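Salicylaldehyde dehydrogenase NahF (Pseudomonas putida, PDB 4JZ6) probably catalyses the NAD(+)-dependent oxidation of salicylaldehyde to salicylate, a step in the breakdown of naphthalene. Local coordinates at residues Gln299-Thr304 with Glu396-Ile401; Gly364-Cys369 with Leu383-Ser388; Ser420-Ser425 with Lys467-Gly472. One frame throughout, in Å; residues are numbered along the deposited sequence.

Interaction 1: residues Gln299-Thr304 with Glu396-Ile401. With NK (salicylaldehyde), chain B.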
loop_
_atom_site.group_PDB
_atom_site.type_symbol
_atom_site.label_atom_id
_atom_site.label_comp_id
_atom_site.label_asym_id
_atom_site.label_seq_id
_atom_site.Cartn_x
_atom_site.Cartn_y
_atom_site.Cartn_z
ATOM N N GLN A 299 -0.193 -21.402 -17.560
ATOM C CA GLN A 299 0.451 -21.255 -16.267
ATOM C C GLN A 299 0.888 -19.811 -16.034
ATOM O O GLN A 299 1.879 -19.548 -15.353
ATOM C CB GLN A 299 1.637 -22.207 -16.148
ATOM C CG GLN A 299 1.228 -23.652 -16.029
ATOM C CD GLN A 299 2.411 -24.571 -15.794
ATOM O OE1 GLN A 299 2.377 -25.437 -14.915
ATOM N NE2 GLN A 299 3.465 -24.391 -16.583
ATOM N N ILE A 300 0.144 -18.875 -16.609
ATOM C CA ILE A 300 0.405 -17.461 -16.392
ATOM C C ILE A 300 -0.713 -16.943 -15.504
ATOM O O ILE A 300 -1.859 -17.343 -15.681
ATOM C CB ILE A 300 0.424 -16.692 -17.728
ATOM C CG1 ILE A 300 1.205 -17.489 -18.779
ATOM C CG2 ILE A 300 1.013 -15.303 -17.543
ATOM C CD1 ILE A 300 1.270 -16.831 -20.138
ATOM N N CYS A 301 -0.395 -16.074 -14.545
ATOM C CA CYS A 301 -1.428 -15.583 -13.623
ATOM C C CYS A 301 -2.500 -14.810 -14.386
ATOM O O CYS A 301 -3.644 -14.723 -13.940
ATOM C CB CYS A 301 -0.840 -14.726 -12.491
ATOM S SG CYS A 301 0.233 -15.606 -11.319
ATOM N N MET A 302 -2.124 -14.271 -15.547
ATOM C CA MET A 302 -3.072 -13.563 -16.403
ATOM C C MET A 302 -3.563 -14.389 -17.596
ATOM O O MET A 302 -4.177 -13.834 -18.514
ATOM C CB MET A 302 -2.484 -12.237 -16.898
ATOM C CG MET A 302 -1.115 -12.342 -17.567
ATOM S SD MET A 302 -0.610 -10.787 -18.344
ATOM C CE MET A 302 1.137 -11.100 -18.628
ATOM N N SER A 303 -3.289 -15.696 -17.591
ATOM C CA SER A 303 -3.793 -16.584 -18.639
ATOM C C SER A 303 -5.292 -16.434 -18.714
ATOM O O SER A 303 -5.950 -16.255 -17.691
ATOM C CB SER A 303 -3.466 -18.049 -18.346
ATOM O OG SER A 303 -2.113 -18.350 -18.622
ATOM N N THR A 304 -5.831 -16.489 -19.924
ATOM C CA THR A 304 -7.264 -16.369 -20.121
ATOM C C THR A 304 -7.967 -17.564 -19.488
ATOM O O THR A 304 -7.922 -18.672 -20.025
ATOM C CB THR A 304 -7.595 -16.322 -21.609
ATOM O OG1 THR A 304 -6.732 -15.379 -22.257
ATOM C CG2 THR A 304 -9.037 -15.919 -21.811
ATOM N N GLU A 396 -9.091 -20.164 -9.717
ATOM C CA GLU A 396 -7.970 -20.162 -10.651
ATOM C C GLU A 396 -7.466 -21.579 -10.891
ATOM O O GLU A 396 -7.305 -22.354 -9.951
ATOM C CB GLU A 396 -6.833 -19.279 -10.126
ATOM C CG GLU A 396 -5.721 -19.048 -11.130
ATOM C CD GLU A 396 -4.658 -18.093 -10.622
ATOM O OE1 GLU A 396 -4.086 -17.349 -11.447
ATOM O OE2 GLU A 396 -4.392 -18.088 -9.398
ATOM N N THR A 397 -7.223 -21.912 -12.153
ATOM C CA THR A 397 -6.732 -23.232 -12.518
ATOM C C THR A 397 -5.459 -23.094 -13.344
ATOM O O THR A 397 -5.507 -22.736 -14.516
ATOM C CB THR A 397 -7.780 -24.009 -13.338
ATOM O OG1 THR A 397 -7.918 -23.411 -14.634
ATOM C CG2 THR A 397 -9.133 -24.000 -12.632
ATOM N N PHE A 398 -4.317 -23.375 -12.733
ATOM C CA PHE A 398 -3.036 -23.189 -13.404
ATOM C C PHE A 398 -2.745 -24.327 -14.365
ATOM O O PHE A 398 -2.052 -25.284 -14.015
ATOM C CB PHE A 398 -1.909 -23.060 -12.375
ATOM C CG PHE A 398 -1.221 -21.728 -12.404
ATOM C CD1 PHE A 398 -1.958 -20.551 -12.336
ATOM C CD2 PHE A 398 0.160 -21.648 -12.501
ATOM C CE1 PHE A 398 -1.327 -19.320 -12.368
ATOM C CE2 PHE A 398 0.798 -20.415 -12.530
ATOM C CZ PHE A 398 0.053 -19.250 -12.464
ATOM N N GLY A 399 -3.272 -24.224 -15.580
ATOM C CA GLY A 399 -3.115 -25.289 -16.554
ATOM C C GLY A 399 -3.689 -24.972 -17.921
ATOM O O GLY A 399 -4.341 -23.941 -18.101
ATOM N N PRO A 400 -3.430 -25.859 -18.897
ATOM C CA PRO A 400 -3.944 -25.755 -20.267
ATOM C C PRO A 400 -5.435 -26.101 -20.328
ATOM O O PRO A 400 -5.861 -26.964 -21.104
ATOM C CB PRO A 400 -3.126 -26.803 -21.022
ATOM C CG PRO A 400 -2.814 -27.838 -19.992
ATOM C CD PRO A 400 -2.594 -27.062 -18.714
ATOM N N ILE A 401 -6.213 -25.428 -19.489
ATOM C CA ILE A 401 -7.657 -25.585 -19.467
ATOM C C ILE A 401 -8.271 -24.197 -19.321
ATOM O O ILE A 401 -7.658 -23.306 -18.730
ATOM C CB ILE A 401 -8.111 -26.514 -18.314
ATOM C CG1 ILE A 401 -9.623 -26.749 -18.365
ATOM C CG2 ILE A 401 -7.690 -25.956 -16.970
ATOM C CD1 ILE A 401 -10.143 -27.686 -17.289
HETATM O OAH NK B . 1.097 -13.910 -14.600
HETATM C CAD NK B . 2.300 -14.002 -14.456
HETATM C CAA NK B . 3.120 -13.078 -15.270
HETATM C CAC NK B . 2.864 -11.708 -15.298
HETATM C CAG NK B . 3.664 -10.883 -16.084
HETATM C CAI NK B . 4.690 -11.416 -16.842
HETATM C CAE NK B . 4.938 -12.775 -16.820
HETATM C CAB NK B . 4.149 -13.613 -16.032
HETATM O OAF NK B . 4.356 -14.970 -15.976
HETATM O O HOH W 1 0.326 -25.939 -12.550
#
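Phe-398 lays its ring against the backbone of Gln-299 and points its CZ at Cys-301, joining two loops of the aldehyde dehydrogenase fold, one of which lines the salicylaldehyde pocket. The aromatic contacts dominate. Over one face sits Gln-299 CA, 4.0 Å from the centroid of the Phe-398 ring and displaced toward the rim, a CH-pi contact. At the edge the Cys-301 sulfur makes a sulfur-aromatic contact, SG lying 3.8 Å from CZ of Phe-398. An unusual chi1 of -117°, far from a staggered value, carries the ring to this place, and CE2 of Phe-398 ends 3.1 Å from Gln-299 O. Gln-299 O also accepts a hydrogen bond from ND2 of Asn-166.

No direct hydrogen bond joins the two segments; water 1 does the bridging, donating to Gln-299 OE1 and, at 2.9 Å, to Phe-398 O. The extended Glu-396 side chain brings OE1 to the ring edge, 3.6 Å from Cys-301 O, but its bond is to the backbone N of Gly-270.

Within the pocket loop, Ile-300 to Ser-303 form a type I beta turn, braced by Ile-300 N donating to Ser-303 OG. The turn directs two N-H groups at the aldehyde oxygen OAH of salicylaldehyde. Both bonds are weak: Met-302 N stands 3.4 Å from OAH, and Cys-301 N only 2.6 Å from it, bent to 124° at the hydrogen.

Interaction 2: residues Gly364-Cys369 with Leu383-Ser388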
loop_
_atom_site.group_PDB
_atom_site.type_symbol
_atom_site.label_atom_id
_atom_site.label_comp_id
_atom_site.label_asym_id
_atom_site.label_seq_id
_atom_site.Cartn_x
_atom_site.Cartn_y
_atom_site.Cartn_z
ATOM N N GLY A 364 -23.015 -30.339 -14.843
ATOM C CA GLY A 364 -23.565 -30.012 -16.145
ATOM C C GLY A 364 -22.608 -29.441 -17.174
ATOM O O GLY A 364 -22.993 -29.246 -18.330
ATOM N N ALA A 365 -21.369 -29.168 -16.773
ATOM C CA ALA A 365 -20.384 -28.643 -17.715
ATOM C C ALA A 365 -20.158 -29.623 -18.864
ATOM O O ALA A 365 -20.428 -30.822 -18.746
ATOM C CB ALA A 365 -19.076 -28.319 -17.019
ATOM N N LYS A 366 -19.664 -29.099 -19.975
ATOM C CA LYS A 366 -19.538 -29.874 -21.195
ATOM C C LYS A 366 -18.116 -29.754 -21.746
ATOM O O LYS A 366 -17.665 -28.662 -22.092
ATOM C CB LYS A 366 -20.576 -29.379 -22.208
ATOM C CG LYS A 366 -20.492 -29.996 -23.589
ATOM C CD LYS A 366 -21.588 -29.442 -24.497
ATOM C CE LYS A 366 -21.324 -29.778 -25.959
ATOM N NZ LYS A 366 -21.021 -31.227 -26.151
ATOM N N VAL A 367 -17.399 -30.875 -21.790
ATOM C CA VAL A 367 -16.062 -30.897 -22.367
ATOM C C VAL A 367 -16.202 -30.800 -23.877
ATOM O O VAL A 367 -16.560 -31.777 -24.539
ATOM C CB VAL A 367 -15.310 -32.202 -22.023
ATOM C CG1 VAL A 367 -13.896 -32.169 -22.585
ATOM C CG2 VAL A 367 -15.266 -32.410 -20.528
ATOM N N VAL A 368 -15.945 -29.621 -24.429
ATOM C CA VAL A 368 -16.058 -29.460 -25.875
ATOM C C VAL A 368 -14.768 -29.855 -26.574
ATOM O O VAL A 368 -14.761 -30.111 -27.779
ATOM C CB VAL A 368 -16.473 -28.036 -26.288
ATOM C CG1 VAL A 368 -17.970 -27.821 -26.026
ATOM C CG2 VAL A 368 -15.631 -27.004 -25.565
ATOM N N CYS A 369 -13.681 -29.903 -25.810
ATOM C CA CYS A 369 -12.420 -30.445 -26.305
ATOM C C CYS A 369 -11.481 -30.751 -25.141
ATOM O O CYS A 369 -11.591 -30.154 -24.069
ATOM C CB CYS A 369 -11.757 -29.491 -27.312
ATOM S SG CYS A 369 -10.458 -28.443 -26.637
ATOM N N LEU A 383 -13.960 -26.153 -21.426
ATOM C CA LEU A 383 -15.264 -26.515 -20.879
ATOM C C LEU A 383 -16.285 -25.443 -21.253
ATOM O O LEU A 383 -16.020 -24.243 -21.114
ATOM C CB LEU A 383 -15.196 -26.688 -19.359
ATOM C CG LEU A 383 -14.187 -27.711 -18.831
ATOM C CD1 LEU A 383 -14.199 -27.768 -17.314
ATOM C CD2 LEU A 383 -14.492 -29.062 -19.405
ATOM N N ASP A 384 -17.443 -25.882 -21.743
ATOM C CA ASP A 384 -18.508 -24.973 -22.156
ATOM C C ASP A 384 -19.697 -25.082 -21.203
ATOM O O ASP A 384 -19.834 -26.077 -20.486
ATOM C CB ASP A 384 -18.962 -25.306 -23.578
ATOM C CG ASP A 384 -19.795 -24.198 -24.205
ATOM O OD1 ASP A 384 -20.135 -23.221 -23.499
ATOM O OD2 ASP A 384 -20.119 -24.310 -25.407
ATOM N N HIS A 385 -20.558 -24.063 -21.217
ATOM C CA HIS A 385 -21.723 -24.001 -20.333
ATOM C C HIS A 385 -21.328 -24.123 -18.868
ATOM O O HIS A 385 -21.928 -24.890 -18.112
ATOM C CB HIS A 385 -22.748 -25.076 -20.687
ATOM C CG HIS A 385 -23.109 -25.108 -22.136
ATOM N ND1 HIS A 385 -23.942 -24.178 -22.717
ATOM C CD2 HIS A 385 -22.753 -25.966 -23.125
ATOM C CE1 HIS A 385 -24.083 -24.455 -23.999
ATOM N NE2 HIS A 385 -23.374 -25.536 -24.273
ATOM N N VAL A 386 -20.303 -23.372 -18.483
ATOM C CA VAL A 386 -19.898 -23.288 -17.092
ATOM C C VAL A 386 -20.782 -22.267 -16.375
ATOM O O VAL A 386 -21.084 -21.201 -16.912
ATOM C CB VAL A 386 -18.405 -22.928 -16.979
ATOM C CG1 VAL A 386 -18.035 -22.554 -15.558
ATOM C CG2 VAL A 386 -17.565 -24.097 -17.468
ATOM N N LYS A 387 -21.218 -22.614 -15.169
ATOM C CA LYS A 387 -22.169 -21.796 -14.433
ATOM C C LYS A 387 -21.636 -21.452 -13.039
ATOM O O LYS A 387 -20.688 -22.069 -12.550
ATOM C CB LYS A 387 -23.516 -22.521 -14.337
ATOM C CG LYS A 387 -24.214 -22.760 -15.675
ATOM C CD LYS A 387 -24.774 -21.457 -16.248
ATOM C CE LYS A 387 -25.942 -21.692 -17.218
ATOM N NZ LYS A 387 -25.516 -22.036 -18.612
ATOM N N SER A 388 -22.268 -20.474 -12.397
ATOM C CA SER A 388 -21.752 -19.886 -11.159
ATOM C C SER A 388 -21.695 -20.830 -9.954
ATOM O O SER A 388 -21.092 -20.496 -8.934
ATOM C CB SER A 388 -22.541 -18.620 -10.807
ATOM O OG SER A 388 -23.936 -18.817 -10.974
#
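The His-385 imidazole meets Lys-366 at its edge, where CD of the lysine lies near the ring plane and 3.9 Å from CD2 of the histidine. One face of the same ring carries Asp-384 OD1, 3.7 Å above the plane of His-385 and over its centre. The lysine and histidine run side by side in the same direction; in Lys-366, CG anti to the backbone N (chi1 174°) and a straight run to CD bring that carbon alongside the ring.

Lys-366 lies in the beta hairpin of strands 366-369 and 381-384, at the margin of the seven-stranded sheet, and His-385 follows directly on the second strand in sequence. Lys-366 and Asp-384 form an antiparallel hydrogen-bonded pair: Asp-384 N donates to Lys-366 O at 2.8 Å, almost straight at 173°, and Lys-366 N returns a longer bond to Asp-384 O. Lys-366 O also takes a CA-H...O contact from Leu-383. Val-368 and Cys-369 both face Ile-382 in a classic beta bulge.

The sheet face of Val-367 and Leu-383, a non-hydrogen-bonded pair, is apolar. CG2 of Val-367 packs 3.6 Å from CD2 of Leu-383, and both side chains rest on Phe-357 of helix 349-362. Beside Asp-384, Val-368 brings CG1 to 3.6 Å from the aspartate CB, with helix 311-327 covering this pair through Val-318 and Val-322.

Asp-384 OD2 is salt-bridged to Arg-406, which would favour an ionised carboxylate. With OD1 above the imidazole, that charge could favour protonation of His-385, though Arg-406, also touching it, and Lys-366 NZ, 6.4 Å from the histidine NE2, might offset this.

Interaction 3: residues Ser420-Ser425 with Lys467-Gly472. With EDO (1,2-ethanediol), chain K; SO4 (sulfate ion), chain D.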
loop_
_atom_site.group_PDB
_atom_site.type_symbol
_atom_site.label_atom_id
_atom_site.label_comp_id
_atom_site.label_asym_id
_atom_site.label_seq_id
_atom_site.Cartn_x
_atom_site.Cartn_y
_atom_site.Cartn_z
ATOM N N SER A 420 -16.111 -11.955 -10.412
ATOM C CA SER A 420 -14.904 -12.681 -10.043
ATOM C C SER A 420 -14.319 -12.110 -8.762
ATOM O O SER A 420 -14.450 -10.922 -8.476
ATOM C CB SER A 420 -13.857 -12.597 -11.154
ATOM O OG SER A 420 -12.654 -13.239 -10.767
ATOM N N VAL A 421 -13.660 -12.968 -7.998
ATOM C CA VAL A 421 -12.989 -12.544 -6.781
ATOM C C VAL A 421 -11.626 -11.942 -7.126
ATOM O O VAL A 421 -10.969 -11.334 -6.280
ATOM C CB VAL A 421 -12.834 -13.732 -5.796
ATOM C CG1 VAL A 421 -11.576 -14.543 -6.101
ATOM C CG2 VAL A 421 -12.845 -13.236 -4.370
ATOM N N TYR A 422 -11.213 -12.112 -8.382
ATOM C CA TYR A 422 -9.950 -11.563 -8.876
ATOM C C TYR A 422 -10.194 -10.394 -9.824
ATOM O O TYR A 422 -11.331 -10.119 -10.216
ATOM C CB TYR A 422 -9.152 -12.626 -9.630
ATOM C CG TYR A 422 -8.828 -13.866 -8.837
ATOM C CD1 TYR A 422 -7.822 -13.853 -7.880
ATOM C CD2 TYR A 422 -9.507 -15.057 -9.062
ATOM C CE1 TYR A 422 -7.508 -14.994 -7.156
ATOM C CE2 TYR A 422 -9.201 -16.203 -8.343
ATOM C CZ TYR A 422 -8.200 -16.165 -7.393
ATOM O OH TYR A 422 -7.886 -17.298 -6.675
ATOM N N GLY A 423 -9.110 -9.730 -10.213
ATOM C CA GLY A 423 -9.183 -8.610 -11.130
ATOM C C GLY A 423 -7.816 -8.229 -11.665
ATOM O O GLY A 423 -7.365 -7.103 -11.475
ATOM N N LEU A 424 -7.161 -9.166 -12.345
ATOM C CA LEU A 424 -5.821 -8.928 -12.879
ATOM C C LEU A 424 -5.867 -8.343 -14.286
ATOM O O LEU A 424 -5.654 -7.144 -14.485
ATOM C CB LEU A 424 -4.989 -10.221 -12.870
ATOM C CG LEU A 424 -3.567 -10.131 -13.441
ATOM C CD1 LEU A 424 -2.798 -8.957 -12.837
ATOM C CD2 LEU A 424 -2.797 -11.433 -13.235
ATOM N N SER A 425 -6.131 -9.200 -15.266
ATOM C CA SER A 425 -6.146 -8.772 -16.654
ATOM C C SER A 425 -7.469 -9.153 -17.307
ATOM O O SER A 425 -8.212 -9.981 -16.779
ATOM C CB SER A 425 -4.979 -9.396 -17.410
ATOM O OG SER A 425 -4.776 -8.742 -18.647
ATOM N N LYS A 467 -8.738 -6.377 -5.895
ATOM C CA LYS A 467 -9.328 -7.478 -5.131
ATOM C C LYS A 467 -8.303 -8.533 -4.729
ATOM O O LYS A 467 -7.208 -8.204 -4.291
ATOM C CB LYS A 467 -10.458 -8.140 -5.914
ATOM C CG LYS A 467 -11.534 -7.192 -6.394
ATOM C CD LYS A 467 -12.607 -7.975 -7.122
ATOM C CE LYS A 467 -13.346 -7.117 -8.124
ATOM N NZ LYS A 467 -14.273 -7.943 -8.945
ATOM N N ASN A 468 -8.665 -9.803 -4.894
ATOM C CA ASN A 468 -7.797 -10.904 -4.485
ATOM C C ASN A 468 -6.500 -11.006 -5.283
ATOM O O ASN A 468 -5.626 -11.802 -4.944
ATOM C CB ASN A 468 -8.541 -12.240 -4.523
ATOM C CG ASN A 468 -9.410 -12.461 -3.301
ATOM O OD1 ASN A 468 -9.863 -11.510 -2.658
ATOM N ND2 ASN A 468 -9.643 -13.726 -2.967
ATOM N N THR A 469 -6.380 -10.207 -6.343
ATOM C CA THR A 469 -5.142 -10.147 -7.118
ATOM C C THR A 469 -4.057 -9.380 -6.336
ATOM O O THR A 469 -2.872 -9.444 -6.650
ATOM C CB THR A 469 -5.383 -9.544 -8.527
ATOM O OG1 THR A 469 -6.486 -10.218 -9.147
ATOM C CG2 THR A 469 -4.154 -9.704 -9.411
ATOM N N GLY A 470 -4.476 -8.681 -5.289
ATOM C CA GLY A 470 -3.547 -7.982 -4.421
ATOM C C GLY A 470 -3.643 -6.471 -4.520
ATOM O O GLY A 470 -4.713 -5.909 -4.758
ATOM N N TYR A 471 -2.507 -5.812 -4.332
ATOM C CA TYR A 471 -2.423 -4.367 -4.455
ATOM C C TYR A 471 -0.975 -3.968 -4.681
ATOM O O TYR A 471 -0.062 -4.776 -4.499
ATOM C CB TYR A 471 -2.982 -3.684 -3.210
ATOM C CG TYR A 471 -2.593 -4.344 -1.909
ATOM C CD1 TYR A 471 -1.294 -4.246 -1.420
ATOM C CD2 TYR A 471 -3.531 -5.054 -1.158
ATOM C CE1 TYR A 471 -0.932 -4.840 -0.224
ATOM C CE2 TYR A 471 -3.178 -5.656 0.045
ATOM C CZ TYR A 471 -1.876 -5.543 0.504
ATOM O OH TYR A 471 -1.504 -6.131 1.694
ATOM N N GLY A 472 -0.756 -2.722 -5.069
ATOM C CA GLY A 472 0.579 -2.299 -5.440
ATOM C C GLY A 472 0.787 -2.523 -6.920
ATOM O O GLY A 472 -0.117 -2.995 -7.610
HETATM C C1 EDO K . -2.500 0.218 -6.853
HETATM O O1 EDO K . -2.821 -0.583 -5.703
HETATM C C2 EDO K . -1.215 1.006 -6.606
HETATM O O2 EDO K . -1.062 2.053 -7.576
HETATM S S SO4 D . -8.574 -2.676 -4.549
HETATM O O1 SO4 D . -7.333 -3.112 -3.911
HETATM O O2 SO4 D . -8.267 -2.236 -5.905
HETATM O O3 SO4 D . -9.531 -3.783 -4.585
HETATM O O4 SO4 D . -9.142 -1.566 -3.786
HETATM O O HOH W 2 -12.760 -8.333 -11.031
HETATM O O HOH W 3 -9.087 -16.488 -4.023
#
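Thr-469 and Gly-423 meet where the loop leading into strand 425-429 touches the segment carrying the short strand 470-471, so the contact joins the seven-stranded and six-stranded sheets of this aldehyde dehydrogenase. Gly-423 N donates to Thr-469 OG1 at 2.9 Å and 170°, and the same hydroxyl is also bonded to Gly-269 O. Val-421 O is satisfied by Asn-468 N at 3.1 Å.

Lys-467 donates from NZ to Ser-420 O at 3.0 Å. That ammonium also makes a salt bridge to Glu-444 and a weak bond to Asn-418 O. Ser-420 OG closes an ST turn by accepting from Tyr-422 N, and also bonds Asp-394. Water 3 bridges Tyr-422 OH and Asn-468 ND2, accepting from the amide at 3.0 Å; the planes of the Tyr-422 ring and the Asn-468 amide are 82° apart.

Toward the second subunit, Lys-467 N donates to a sulfate also held by Arg-239 and Arg-240 of that subunit, and Gly-472 N to 1,2-ethanediol bonded to Asp-481 of the second subunit, both probably from the crystallisation liquor. Tyr-471 belongs to a second salicylaldehyde pocket, and the side chain of Leu-424 is about 5 Å from that of Glu-267, the probable active-site residue.

Val-421 packs CG2 3.5 Å from Asn-468 ND2, while Leu-424 crosses Thr-469 at about a right angle, an apolar contact with the leucine CB 3.6 Å from the threonine CG2.

From the N terminus, the pocket loop 299-304 comes first and pairs with 396-401, 92 residues on, so interaction 1 closes a long loop. Interaction 2 is nested inside that loop, pairing 364-369 with 383-388 as a hairpin after helix 349-362. Interaction 3 follows in series, closing a shorter loop from 420-425 to 467-472. Interactions 1 and 2 touch through Ile-401 and Leu-383 on neighbouring strands of the seven-stranded sheet. Interactions 1 and 3 meet near the pocket, where Leu-424 packs on Cys-301 and Met-302. Interaction 2, with its centre about 24 Å from that of interaction 3, stays at the sheet's margin.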